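Local coordinates for sarcolemmal membrane-associated protein (Homo sapiens, PDB 6AR0), which associates with the STRIPAK core complex, which then dephosphorylates STK3 and inhibits Hippo signaling, and is represented here by its FHA domain, at residues I7-P12 with V122-L127; T78-Q83 with S99-Q104; H15-R20 with A44-K49; H55-F60 with Y68-K73. All blocks are in the same frame, centred on the assembly; numbering follows the deposited sequence.

Contact 1 (I7-P12 with V122-L127); sequences IFTCRP and VSTIKL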
loop_
_atom_site.group_PDB
_atom_site.type_symbol
_atom_site.label_atom_id
_atom_site.label_comp_id
_atom_site.label_asym_id
_atom_site.label_seq_id
_atom_site.Cartn_x
_atom_site.Cartn_y
_atom_site.Cartn_z
ATOM N N ILE A 7 0.903 -8.584 -5.243
ATOM C CA ILE A 7 0.384 -7.987 -6.465
ATOM C C ILE A 7 -0.644 -6.939 -6.079
ATOM O O ILE A 7 -1.611 -7.244 -5.377
ATOM C CB ILE A 7 -0.243 -9.042 -7.391
ATOM C CG1 ILE A 7 0.811 -10.071 -7.833
ATOM C CG2 ILE A 7 -0.889 -8.359 -8.600
ATOM C CD1 ILE A 7 0.284 -11.165 -8.750
ATOM N N PHE A 8 -0.421 -5.707 -6.523
ATOM C CA PHE A 8 -1.332 -4.588 -6.289
ATOM C C PHE A 8 -2.088 -4.302 -7.579
ATOM O O PHE A 8 -1.463 -4.008 -8.598
ATOM C CB PHE A 8 -0.564 -3.306 -5.943
ATOM C CG PHE A 8 0.133 -3.304 -4.605
ATOM C CD1 PHE A 8 -0.357 -2.532 -3.577
ATOM C CD2 PHE A 8 1.319 -3.997 -4.398
ATOM C CE1 PHE A 8 0.293 -2.479 -2.358
ATOM C CE2 PHE A 8 1.981 -3.946 -3.171
ATOM C CZ PHE A 8 1.465 -3.180 -2.163
ATOM N N THR A 9 -3.424 -4.373 -7.542
ATOM C CA THR A 9 -4.247 -4.028 -8.694
ATOM C C THR A 9 -5.153 -2.857 -8.353
ATOM O O THR A 9 -5.677 -2.750 -7.242
ATOM C CB THR A 9 -5.082 -5.221 -9.171
ATOM O OG1 THR A 9 -5.833 -5.766 -8.097
ATOM C CG2 THR A 9 -4.176 -6.291 -9.715
ATOM N N CYS A 10 -5.360 -1.987 -9.325
ATOM C CA CYS A 10 -6.056 -0.725 -9.123
ATOM C C CYS A 10 -7.567 -0.926 -9.092
ATOM O O CYS A 10 -8.153 -1.426 -10.060
ATOM C CB CYS A 10 -5.658 0.180 -10.283
ATOM S SG CYS A 10 -6.308 1.836 -10.308
ATOM N N ARG A 11 -8.214 -0.493 -8.005
ATOM C CA ARG A 11 -9.658 -0.595 -7.855
ATOM C C ARG A 11 -10.367 0.543 -8.585
ATOM O O ARG A 11 -9.760 1.562 -8.907
ATOM C CB ARG A 11 -10.023 -0.534 -6.374
ATOM C CG ARG A 11 -9.570 -1.745 -5.583
ATOM C CD ARG A 11 -10.571 -2.862 -5.648
ATOM N NE ARG A 11 -11.770 -2.551 -4.878
ATOM C CZ ARG A 11 -12.768 -3.406 -4.675
ATOM N NH1 ARG A 11 -12.734 -4.632 -5.181
ATOM N NH2 ARG A 11 -13.812 -3.042 -3.952
ATOM N N PRO A 12 -11.670 0.403 -8.835
ATOM C CA PRO A 12 -12.358 1.410 -9.650
ATOM C C PRO A 12 -12.396 2.797 -9.056
ATOM O O PRO A 12 -12.567 3.763 -9.815
ATOM C CB PRO A 12 -13.774 0.845 -9.789
ATOM C CG PRO A 12 -13.661 -0.579 -9.578
ATOM C CD PRO A 12 -12.502 -0.795 -8.634
ATOM N N VAL A 122 -6.264 3.120 -4.105
ATOM C CA VAL A 122 -7.120 2.060 -3.578
ATOM C C VAL A 122 -6.797 0.809 -4.384
ATOM O O VAL A 122 -6.968 0.796 -5.610
ATOM C CB VAL A 122 -8.623 2.397 -3.670
ATOM C CG1 VAL A 122 -9.440 1.352 -2.928
ATOM C CG2 VAL A 122 -8.917 3.794 -3.120
ATOM N N SER A 123 -6.323 -0.232 -3.708
ATOM C CA SER A 123 -5.776 -1.397 -4.395
ATOM C C SER A 123 -6.326 -2.683 -3.802
ATOM O O SER A 123 -6.590 -2.767 -2.601
ATOM C CB SER A 123 -4.245 -1.384 -4.233
ATOM O OG SER A 123 -3.513 -2.372 -4.928
ATOM N N THR A 124 -6.515 -3.687 -4.638
ATOM C CA THR A 124 -6.597 -5.043 -4.124
ATOM C C THR A 124 -5.177 -5.554 -3.998
ATOM O O THR A 124 -4.339 -5.265 -4.858
ATOM C CB THR A 124 -7.332 -5.942 -5.115
ATOM O OG1 THR A 124 -8.627 -5.401 -5.359
ATOM C CG2 THR A 124 -7.451 -7.376 -4.592
ATOM N N ILE A 125 -4.887 -6.300 -2.939
ATOM C CA ILE A 125 -3.574 -6.922 -2.778
ATOM C C ILE A 125 -3.765 -8.433 -2.743
ATOM O O ILE A 125 -4.609 -8.942 -2.000
ATOM C CB ILE A 125 -2.798 -6.371 -1.557
ATOM C CG1 ILE A 125 -1.293 -6.672 -1.639
ATOM C CG2 ILE A 125 -3.422 -6.839 -0.242
ATOM C CD1 ILE A 125 -0.414 -5.905 -0.633
ATOM N N LYS A 126 -2.994 -9.138 -3.564
ATOM C CA LYS A 126 -2.928 -10.594 -3.557
ATOM C C LYS A 126 -1.520 -10.989 -3.148
ATOM O O LYS A 126 -0.550 -10.350 -3.564
ATOM C CB LYS A 126 -3.278 -11.161 -4.932
ATOM C CG LYS A 126 -4.714 -10.858 -5.345
ATOM C CD LYS A 126 -5.729 -11.635 -4.503
ATOM C CE LYS A 126 -7.158 -11.329 -4.905
ATOM N NZ LYS A 126 -7.573 -12.132 -6.089
ATOM N N LEU A 127 -1.417 -11.982 -2.280
ATOM C CA LEU A 127 -0.181 -12.263 -1.571
ATOM C C LEU A 127 0.205 -13.718 -1.770
ATOM O O LEU A 127 -0.639 -14.611 -1.653
ATOM C CB LEU A 127 -0.356 -12.010 -0.071
ATOM C CG LEU A 127 -0.761 -10.578 0.285
ATOM C CD1 LEU A 127 -1.135 -10.498 1.761
ATOM C CD2 LEU A 127 0.369 -9.604 -0.047
HETATM O O HOH W 1 -8.435 -4.240 -7.909
HETATM O O HOH W 2 -10.782 -6.795 -5.157
#
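Strand 7-10 runs antiparallel to strand 122-127, and Phe-8 carries the packing on the buried side of the pair. Its CB lies 3.3 Å from Ser-123 OG. CG is anti to the carbonyl carbon (chi1 -69°), so the ring lies alongside Ile-125. Phe-8 CD1 meets Ser-123 OG at 3.4 Å, at the ring edge. At the tip, Phe-8 CZ is 3.6 Å from Ile-125 CD1. That methyl sits over one ring face, offset toward the rim, in a CH-pi contact. An alanine in place of Phe-8 would lose the ring and would probably loosen the packing against Ile-125 and Val-22. On the other side of the sheet, Thr-9 and Thr-124 lie side by side, and one water bridges their hydroxyls. Four backbone hydrogen bonds join the strands, the shortest from Ile-7 N to Lys-126 O at 2.8 Å. Arg-11 N extends the ladder to Val-122 O. Pairing of the first strand with the long last strand is typical of the FHA beta sandwich, whose chain ends lie close together.

Contact 2 (T78-Q83 with S99-Q104); sequences TFINSQ and SGDIIQ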
loop_
_atom_site.group_PDB
_atom_site.type_symbol
_atom_site.label_atom_id
_atom_site.label_comp_id
_atom_site.label_asym_id
_atom_site.label_seq_id
_atom_site.Cartn_x
_atom_site.Cartn_y
_atom_site.Cartn_z
ATOM N N THR A 78 -3.565 5.301 6.104
ATOM C CA THR A 78 -3.462 4.004 5.458
ATOM C C THR A 78 -4.595 3.154 6.001
ATOM O O THR A 78 -4.900 3.228 7.196
ATOM C CB THR A 78 -2.112 3.344 5.811
ATOM O OG1 THR A 78 -1.044 4.183 5.368
ATOM C CG2 THR A 78 -1.952 1.985 5.154
ATOM N N PHE A 79 -5.217 2.347 5.132
ATOM C CA PHE A 79 -6.410 1.598 5.513
ATOM C C PHE A 79 -6.316 0.157 5.019
ATOM O O PHE A 79 -5.844 -0.086 3.906
ATOM C CB PHE A 79 -7.698 2.233 4.939
ATOM C CG PHE A 79 -7.840 3.711 5.218
ATOM C CD1 PHE A 79 -8.712 4.168 6.191
ATOM C CD2 PHE A 79 -7.096 4.646 4.509
ATOM C CE1 PHE A 79 -8.828 5.523 6.446
ATOM C CE2 PHE A 79 -7.204 5.988 4.772
ATOM C CZ PHE A 79 -8.076 6.428 5.741
ATOM N N ILE A 80 -6.755 -0.782 5.861
ATOM C CA ILE A 80 -6.981 -2.175 5.476
ATOM C C ILE A 80 -8.477 -2.420 5.564
ATOM O O ILE A 80 -9.063 -2.289 6.644
ATOM C CB ILE A 80 -6.229 -3.161 6.385
ATOM C CG1 ILE A 80 -4.711 -2.945 6.326
ATOM C CG2 ILE A 80 -6.588 -4.607 6.026
ATOM C CD1 ILE A 80 -3.957 -3.668 7.436
ATOM N N ASN A 81 -9.106 -2.738 4.434
ATOM C CA ASN A 81 -10.549 -2.975 4.389
ATOM C C ASN A 81 -11.306 -1.858 5.098
ATOM O O ASN A 81 -12.201 -2.083 5.917
ATOM C CB ASN A 81 -10.877 -4.353 4.943
ATOM C CG ASN A 81 -10.137 -5.440 4.192
ATOM O OD1 ASN A 81 -9.936 -5.325 2.988
ATOM N ND2 ASN A 81 -9.739 -6.494 4.878
ATOM N N SER A 82 -10.906 -0.633 4.772
ATOM C CA SER A 82 -11.546 0.614 5.213
ATOM C C SER A 82 -11.248 0.998 6.658
ATOM O O SER A 82 -11.840 1.963 7.146
ATOM C CB SER A 82 -13.069 0.620 5.023
ATOM O OG SER A 82 -13.446 0.193 3.725
ATOM N N GLN A 83 -10.351 0.298 7.344
ATOM C CA GLN A 83 -10.017 0.593 8.736
ATOM C C GLN A 83 -8.663 1.285 8.782
ATOM O O GLN A 83 -7.665 0.741 8.302
ATOM C CB GLN A 83 -9.966 -0.695 9.559
ATOM C CG GLN A 83 -11.239 -1.501 9.469
ATOM C CD GLN A 83 -12.441 -0.695 9.847
ATOM O OE1 GLN A 83 -12.404 0.105 10.785
ATOM N NE2 GLN A 83 -13.521 -0.879 9.101
ATOM N N SER A 99 -4.535 -12.200 1.733
ATOM C CA SER A 99 -4.734 -12.105 0.298
ATOM C C SER A 99 -6.194 -11.798 -0.004
ATOM O O SER A 99 -7.095 -12.474 0.494
ATOM C CB SER A 99 -4.308 -13.406 -0.375
ATOM O OG SER A 99 -4.125 -13.159 -1.750
ATOM N N GLY A 100 -6.422 -10.767 -0.815
ATOM C CA GLY A 100 -7.753 -10.262 -1.098
ATOM C C GLY A 100 -8.139 -8.996 -0.365
ATOM O O GLY A 100 -9.220 -8.443 -0.628
ATOM N N ASP A 101 -7.297 -8.519 0.536
ATOM C CA ASP A 101 -7.575 -7.268 1.215
ATOM C C ASP A 101 -7.611 -6.107 0.224
ATOM O O ASP A 101 -6.942 -6.101 -0.816
ATOM C CB ASP A 101 -6.511 -6.967 2.267
ATOM C CG ASP A 101 -6.664 -7.759 3.543
ATOM O OD1 ASP A 101 -7.717 -8.393 3.764
ATOM O OD2 ASP A 101 -5.696 -7.712 4.345
ATOM N N ILE A 102 -8.396 -5.100 0.581
ATOM C CA ILE A 102 -8.420 -3.820 -0.117
ATOM C C ILE A 102 -7.601 -2.843 0.718
ATOM O O ILE A 102 -7.933 -2.567 1.873
ATOM C CB ILE A 102 -9.852 -3.303 -0.313
ATOM C CG1 ILE A 102 -10.696 -4.326 -1.085
ATOM C CG2 ILE A 102 -9.829 -1.946 -1.005
ATOM C CD1 ILE A 102 -10.136 -4.703 -2.424
ATOM N N ILE A 103 -6.521 -2.336 0.152
ATOM C CA ILE A 103 -5.574 -1.476 0.849
ATOM C C ILE A 103 -5.653 -0.085 0.242
ATOM O O ILE A 103 -5.627 0.060 -0.982
ATOM C CB ILE A 103 -4.153 -2.043 0.642
ATOM C CG1 ILE A 103 -4.072 -3.509 1.061
ATOM C CG2 ILE A 103 -3.108 -1.190 1.315
ATOM C CD1 ILE A 103 -4.400 -3.680 2.469
ATOM N N GLN A 104 -5.706 0.940 1.086
ATOM C CA GLN A 104 -5.850 2.316 0.628
ATOM C C GLN A 104 -4.768 3.186 1.249
ATOM O O GLN A 104 -4.492 3.090 2.444
ATOM C CB GLN A 104 -7.239 2.849 0.986
ATOM C CG GLN A 104 -7.454 4.301 0.625
ATOM C CD GLN A 104 -8.864 4.750 0.916
ATOM O OE1 GLN A 104 -9.821 4.025 0.620
ATOM N NE2 GLN A 104 -9.019 5.941 1.485
HETATM O O HOH W 3 -9.117 -0.027 2.649
#
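Gln-104, Phe-79 and Asn-81 hold this antiparallel contact. Phe-79 and Gln-104 form a hydrogen-bonded pair. Phe-79 N donates to Gln-104 O at 2.9 Å, and that oxygen also lies in plane at the edge of the Phe-79 ring. In return, Gln-104 N meets a lone pair of Phe-79 O at 3.0 Å. Their side chains point the same way. The Gln-104 chain leaves with CG anti to the backbone N and runs out extended. Its NE2 passes 3.8 Å from Phe-79 CD2, with amide and ring planes 47° apart. The amide is held by Gly-106, whose carbonyl accepts from NE2. On the opposite face Ile-80 lies alongside Ile-103, in the core between the two sheets of the FHA sandwich. A type I' turn from Ile-80 to Gln-83 then reverses the chain. Asn-81 sits in this turn with positive phi and continues the ladder beyond the strand. Its N donates to Ile-102 O at 2.8 Å. Its side chain stands in for a backbone carbonyl: OD1 accepts from Ile-102 N at 2.9 Å, nearly straight at 171°. ND2 reaches Asp-101 OD1 at 3.0 Å, from above the carboxylate plane. An alanine at Asn-81 would remove both side-chain bonds and would probably leave Ile-102 N and the Asp-101 carboxylate less firmly tied to the turn. Asp-101 OD2 accepts from Leu-98 N.

Contact 3 (H15-R20 with A44-K49); sequences HPFQER and ATFDCK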
loop_
_atom_site.group_PDB
_atom_site.type_symbol
_atom_site.label_atom_id
_atom_site.label_comp_id
_atom_site.label_asym_id
_atom_site.label_seq_id
_atom_site.Cartn_x
_atom_site.Cartn_y
_atom_site.Cartn_z
ATOM N N HIS A 15 -7.298 6.607 -7.676
ATOM C CA HIS A 15 -6.436 7.326 -8.590
ATOM C C HIS A 15 -5.703 6.301 -9.460
ATOM O O HIS A 15 -5.266 5.264 -8.949
ATOM C CB HIS A 15 -5.458 8.120 -7.726
ATOM C CG HIS A 15 -4.570 9.038 -8.476
ATOM N ND1 HIS A 15 -5.011 10.187 -9.093
ATOM C CD2 HIS A 15 -3.227 9.016 -8.623
ATOM C CE1 HIS A 15 -3.972 10.811 -9.627
ATOM N NE2 HIS A 15 -2.883 10.118 -9.358
ATOM N N PRO A 16 -5.565 6.520 -10.763
ATOM C CA PRO A 16 -5.055 5.441 -11.624
ATOM C C PRO A 16 -3.610 5.066 -11.337
ATOM O O PRO A 16 -2.753 5.922 -11.102
ATOM C CB PRO A 16 -5.196 6.027 -13.028
ATOM C CG PRO A 16 -6.351 6.967 -12.882
ATOM C CD PRO A 16 -6.120 7.627 -11.563
ATOM N N PHE A 17 -3.341 3.762 -11.392
ATOM C CA PHE A 17 -1.981 3.244 -11.394
ATOM C C PHE A 17 -1.983 1.923 -12.138
ATOM O O PHE A 17 -3.025 1.274 -12.264
ATOM C CB PHE A 17 -1.389 3.085 -9.976
ATOM C CG PHE A 17 -2.043 2.018 -9.130
ATOM C CD1 PHE A 17 -3.138 2.313 -8.326
ATOM C CD2 PHE A 17 -1.537 0.730 -9.121
ATOM C CE1 PHE A 17 -3.702 1.345 -7.525
ATOM C CE2 PHE A 17 -2.103 -0.239 -8.322
ATOM C CZ PHE A 17 -3.178 0.065 -7.518
ATOM N N GLN A 18 -0.812 1.527 -12.625
ATOM C CA GLN A 18 -0.663 0.252 -13.307
ATOM C C GLN A 18 -0.268 -0.841 -12.319
ATOM O O GLN A 18 0.469 -0.602 -11.356
ATOM C CB GLN A 18 0.369 0.354 -14.433
ATOM C CG GLN A 18 0.020 1.396 -15.489
ATOM C CD GLN A 18 -1.351 1.166 -16.118
ATOM O OE1 GLN A 18 -1.638 0.084 -16.636
ATOM N NE2 GLN A 18 -2.203 2.187 -16.074
ATOM N N GLU A 19 -0.747 -2.049 -12.591
ATOM C CA GLU A 19 -0.569 -3.185 -11.695
ATOM C C GLU A 19 0.894 -3.376 -11.316
ATOM O O GLU A 19 1.793 -3.312 -12.164
ATOM C CB GLU A 19 -1.092 -4.432 -12.407
ATOM C CG GLU A 19 -0.907 -5.731 -11.656
ATOM C CD GLU A 19 -1.597 -6.887 -12.363
ATOM O OE1 GLU A 19 -2.616 -6.646 -13.054
ATOM O OE2 GLU A 19 -1.115 -8.025 -12.253
ATOM N N ARG A 20 1.124 -3.667 -10.034
ATOM C CA ARG A 20 2.468 -3.823 -9.494
ATOM C C ARG A 20 2.693 -5.266 -9.067
ATOM O O ARG A 20 1.825 -5.876 -8.438
ATOM C CB ARG A 20 2.699 -2.903 -8.293
ATOM C CG ARG A 20 2.300 -1.460 -8.528
ATOM C CD ARG A 20 3.101 -0.829 -9.669
ATOM N NE ARG A 20 2.706 0.558 -9.902
ATOM C CZ ARG A 20 3.159 1.610 -9.214
ATOM N NH1 ARG A 20 4.051 1.464 -8.252
ATOM N NH2 ARG A 20 2.704 2.820 -9.486
ATOM N N ALA A 44 6.090 0.003 -4.921
ATOM C CA ALA A 44 4.858 0.560 -4.400
ATOM C C ALA A 44 4.996 2.066 -4.236
ATOM O O ALA A 44 4.539 2.652 -3.255
ATOM C CB ALA A 44 4.433 -0.150 -3.118
ATOM N N THR A 45 5.629 2.690 -5.223
ATOM C CA THR A 45 5.746 4.137 -5.317
ATOM C C THR A 45 4.700 4.633 -6.306
ATOM O O THR A 45 4.588 4.104 -7.419
ATOM C CB THR A 45 7.146 4.536 -5.774
ATOM O OG1 THR A 45 8.095 4.040 -4.828
ATOM C CG2 THR A 45 7.283 6.051 -5.894
ATOM N N PHE A 46 3.917 5.630 -5.899
ATOM C CA PHE A 46 2.765 6.067 -6.676
ATOM C C PHE A 46 2.823 7.561 -6.957
ATOM O O PHE A 46 3.096 8.368 -6.056
ATOM C CB PHE A 46 1.449 5.748 -5.954
ATOM C CG PHE A 46 1.249 4.278 -5.693
ATOM C CD1 PHE A 46 0.722 3.435 -6.669
ATOM C CD2 PHE A 46 1.611 3.730 -4.474
ATOM C CE1 PHE A 46 0.565 2.086 -6.420
ATOM C CE2 PHE A 46 1.459 2.377 -4.240
ATOM C CZ PHE A 46 0.928 1.562 -5.212
ATOM N N ASP A 47 2.548 7.923 -8.198
ATOM C CA ASP A 47 2.335 9.317 -8.565
ATOM C C ASP A 47 0.913 9.644 -8.129
ATOM O O ASP A 47 -0.060 9.349 -8.836
ATOM C CB ASP A 47 2.536 9.471 -10.063
ATOM C CG ASP A 47 2.337 10.873 -10.540
ATOM O OD1 ASP A 47 2.111 11.772 -9.693
ATOM O OD2 ASP A 47 2.425 11.071 -11.769
ATOM N N CYS A 48 0.789 10.203 -6.924
ATOM C CA CYS A 48 -0.505 10.483 -6.301
ATOM C C CYS A 48 -0.269 11.530 -5.229
ATOM O O CYS A 48 0.532 11.313 -4.316
ATOM C CB CYS A 48 -1.080 9.205 -5.677
ATOM S SG CYS A 48 -2.658 9.417 -4.832
ATOM N N LYS A 49 -0.987 12.647 -5.333
ATOM C CA LYS A 49 -0.691 13.822 -4.529
ATOM C C LYS A 49 -0.867 13.565 -3.041
ATOM O O LYS A 49 -0.164 14.171 -2.218
ATOM C CB LYS A 49 -1.616 14.965 -4.965
ATOM C CG LYS A 49 -1.263 16.295 -4.353
ATOM C CD LYS A 49 -2.169 17.408 -4.828
ATOM C CE LYS A 49 -1.783 18.724 -4.190
ATOM N NZ LYS A 49 -2.797 19.757 -4.463
HETATM O O HOH W 4 -0.621 6.572 -9.363
#
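Arg-20, Phe-17 and Phe-46 make the close-packed part of this contact. The buried Arg-20 grips one oxygen end-on with two nitrogens: NH1 is 2.8 Å and NH2 3.1 Å from Thr-45 O. Both bonds lie in the guanidinium plane, which fixes its rotation. NH1 also donates to Asn-43 O. The guanidinium lies over one face of the Phe-46 ring, offset toward the rim, with planes 27° apart. The edge of Phe-46 points at the face of Phe-17. This edge-to-face pair has centroids 5.0 Å apart, and Phe-46 CE1 is 3.7 Å from Phe-17 CD2. The other end is looser. His-15 NE2 makes only a weak bond to Asp-47 O, 3.0 Å long but bent to 124°. A water donates to that same oxygen and to Pro-16 O. Asp-47 itself is exposed, while Cys-48 SG stays oblique to the His-15 ring. The contact joins a loop between two strands of one sheet to the outermost strand 44-46 of the other, and so closes one margin of the FHA beta sandwich.

Contact 4 (H55-F60 with Y68-K73); sequences HALVWF and YLQDTK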
loop_
_atom_site.group_PDB
_atom_site.type_symbol
_atom_site.label_atom_id
_atom_site.label_comp_id
_atom_site.label_asym_id
_atom_site.label_seq_id
_atom_site.Cartn_x
_atom_site.Cartn_y
_atom_site.Cartn_z
ATOM N N HIS A 55 5.193 6.803 3.374
ATOM C CA HIS A 55 3.794 6.657 3.746
ATOM C C HIS A 55 3.540 5.399 4.574
ATOM O O HIS A 55 2.896 5.451 5.627
ATOM C CB HIS A 55 2.951 6.655 2.468
ATOM C CG HIS A 55 1.497 6.825 2.715
ATOM N ND1 HIS A 55 0.832 8.002 2.454
ATOM C CD2 HIS A 55 0.589 5.978 3.249
ATOM C CE1 HIS A 55 -0.431 7.861 2.802
ATOM N NE2 HIS A 55 -0.603 6.645 3.287
ATOM N N ALA A 56 4.044 4.267 4.100
ATOM C CA ALA A 56 3.811 2.991 4.758
ATOM C C ALA A 56 4.946 2.050 4.374
ATOM O O ALA A 56 5.836 2.390 3.588
ATOM C CB ALA A 56 2.424 2.436 4.409
ATOM N N LEU A 57 4.916 0.865 4.970
ATOM C CA LEU A 57 5.906 -0.172 4.754
ATOM C C LEU A 57 5.173 -1.499 4.679
ATOM O O LEU A 57 4.283 -1.751 5.488
ATOM C CB LEU A 57 6.860 -0.162 5.946
ATOM C CG LEU A 57 8.180 -0.918 5.839
ATOM C CD1 LEU A 57 9.063 -0.344 4.744
ATOM C CD2 LEU A 57 8.891 -0.880 7.175
ATOM N N VAL A 58 5.532 -2.339 3.705
ATOM C CA VAL A 58 4.924 -3.656 3.538
ATOM C C VAL A 58 6.022 -4.710 3.510
ATOM O O VAL A 58 7.083 -4.501 2.916
ATOM C CB VAL A 58 4.022 -3.710 2.274
ATOM C CG1 VAL A 58 4.802 -3.446 0.981
ATOM C CG2 VAL A 58 3.275 -5.018 2.192
ATOM N N TRP A 59 5.773 -5.853 4.151
ATOM C CA TRP A 59 6.800 -6.882 4.196
ATOM C C TRP A 59 6.188 -8.253 4.409
ATOM O O TRP A 59 5.028 -8.406 4.794
ATOM C CB TRP A 59 7.856 -6.601 5.266
ATOM C CG TRP A 59 7.420 -6.724 6.715
ATOM C CD1 TRP A 59 7.580 -7.800 7.531
ATOM C CD2 TRP A 59 6.818 -5.697 7.511
ATOM N NE1 TRP A 59 7.115 -7.506 8.784
ATOM C CE2 TRP A 59 6.647 -6.219 8.802
ATOM C CE3 TRP A 59 6.425 -4.379 7.259
ATOM C CZ2 TRP A 59 6.118 -5.468 9.844
ATOM C CZ3 TRP A 59 5.891 -3.636 8.290
ATOM C CH2 TRP A 59 5.740 -4.183 9.566
ATOM N N PHE A 60 7.030 -9.252 4.169
ATOM C CA PHE A 60 6.753 -10.649 4.464
ATOM C C PHE A 60 7.673 -11.106 5.581
ATOM O O PHE A 60 8.882 -10.885 5.514
ATOM C CB PHE A 60 7.005 -11.503 3.220
ATOM C CG PHE A 60 6.824 -12.982 3.439
ATOM C CD1 PHE A 60 5.580 -13.508 3.737
ATOM C CD2 PHE A 60 7.900 -13.852 3.337
ATOM C CE1 PHE A 60 5.420 -14.882 3.928
ATOM C CE2 PHE A 60 7.734 -15.216 3.516
ATOM C CZ PHE A 60 6.503 -15.723 3.819
ATOM N N TYR A 68 2.634 -8.115 6.444
ATOM C CA TYR A 68 2.266 -6.979 7.267
ATOM C C TYR A 68 2.328 -5.674 6.496
ATOM O O TYR A 68 3.122 -5.503 5.568
ATOM C CB TYR A 68 3.206 -6.823 8.459
ATOM C CG TYR A 68 3.093 -7.951 9.435
ATOM C CD1 TYR A 68 2.145 -7.911 10.451
ATOM C CD2 TYR A 68 3.901 -9.057 9.338
ATOM C CE1 TYR A 68 2.021 -8.929 11.358
ATOM C CE2 TYR A 68 3.792 -10.102 10.252
ATOM C CZ TYR A 68 2.840 -10.022 11.255
ATOM O OH TYR A 68 2.701 -11.027 12.180
ATOM N N LEU A 69 1.513 -4.735 6.955
ATOM C CA LEU A 69 1.500 -3.353 6.514
ATOM C C LEU A 69 1.582 -2.453 7.739
ATOM O O LEU A 69 0.927 -2.712 8.755
ATOM C CB LEU A 69 0.196 -3.089 5.752
ATOM C CG LEU A 69 -0.042 -1.707 5.155
ATOM C CD1 LEU A 69 1.014 -1.372 4.119
ATOM C CD2 LEU A 69 -1.434 -1.633 4.537
ATOM N N GLN A 70 2.397 -1.403 7.658
ATOM C CA GLN A 70 2.550 -0.457 8.752
ATOM C C GLN A 70 2.513 0.959 8.205
ATOM O O GLN A 70 3.234 1.281 7.253
ATOM C CB GLN A 70 3.881 -0.696 9.466
ATOM C CG GLN A 70 4.105 0.214 10.638
ATOM C CD GLN A 70 5.358 -0.150 11.378
ATOM O OE1 GLN A 70 6.350 -0.570 10.774
ATOM N NE2 GLN A 70 5.329 -0.011 12.691
ATOM N N ASP A 71 1.711 1.817 8.826
ATOM C CA ASP A 71 1.705 3.231 8.477
ATOM C C ASP A 71 2.888 3.902 9.167
ATOM O O ASP A 71 3.068 3.754 10.381
ATOM C CB ASP A 71 0.392 3.875 8.923
ATOM C CG ASP A 71 0.286 5.318 8.506
ATOM O OD1 ASP A 71 1.131 6.123 8.954
ATOM O OD2 ASP A 71 -0.631 5.612 7.702
ATOM N N THR A 72 3.714 4.602 8.394
ATOM C CA THR A 72 4.913 5.262 8.925
ATOM C C THR A 72 4.715 6.776 9.023
ATOM O O THR A 72 5.445 7.574 8.440
ATOM C CB THR A 72 6.131 4.902 8.073
ATOM O OG1 THR A 72 5.923 5.318 6.720
ATOM C CG2 THR A 72 6.392 3.419 8.089
ATOM N N LYS A 73 3.712 7.174 9.807
ATOM C CA LYS A 73 3.408 8.586 10.044
ATOM C C LYS A 73 2.910 9.287 8.780
ATOM O O LYS A 73 3.286 10.428 8.505
ATOM C CB LYS A 73 4.600 9.338 10.656
ATOM C CG LYS A 73 5.179 8.662 11.882
ATOM C CD LYS A 73 6.216 9.525 12.571
ATOM C CE LYS A 73 6.821 8.811 13.772
ATOM N NZ LYS A 73 7.693 7.665 13.383
HETATM O O HOH W 5 7.473 4.540 4.595
#
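Backbone hydrogen bonds set the register of this hairpin. Leu-57 and Gln-70 exchange two, as do Trp-59 and Tyr-68, whose Tyr-68 N to Trp-59 O bond is 2.9 Å. Thr-72 N adds one to His-55 O at 3.0 Å, coming from above the carbonyl plane. At this end His-55 and Ala-56 both face Ile-30 in a classic beta bulge. The aromatic contacts lie on the partly exposed face. Trp-59 takes the crowded rotamer, its CG between the backbone N and the carbonyl carbon (chi1 70°), which swings the indole across the neighbouring strand. Tyr-68 CB sits over the six-membered ring of the Trp-59 indole in a CH-pi contact, 3.6 Å from the centroid. The phenol ring is slid aside and barely overlaps the indole. Gln-70 CB lies in plane at the indole edge, 3.8 Å from Trp-59 CZ3. The apolar contacts are on the buried face. There Leu-69 CD1 lies 4.1 Å from Ala-56 CB and 4.2 Å from Val-58 CB. Polar groups gather near Asp-71 and His-55. Asp-71 OD2 bonds to Ser-74 and Thr-78, and a water links Ala-56 O to Thr-72 OG1. His-55 ND1 takes the N-H of Ser-52 while NE2 bonds to Gly-77 O. This implies that the buried imidazole is probably neutral, with its proton on NE2.

Overall arrangement
Contacts 2, 3 and 4 are nested inside the loop contact 1 closes, in the chain order 3, 4, 2. Contacts 1 and 2 share one sheet, their centres about 9 Å apart, through neighbouring strands 117-128 and 102-105. Contact 4 belongs to the other sheet, its centre about 15 Å from that of contact 1. Contact 3 touches contact 1, where Phe-8 N meets Arg-20 O and Cys-10 packs on Phe-17; its centre is about 16 Å from those of contacts 2 and 4. Contacts 1, 2 and 4 are pairings within a sheet. Contact 3, and the meeting of contacts 2 and 4 at Thr-78 with Asp-71 and Ile-103 with Leu-69, join the two sheets of the FHA sandwich.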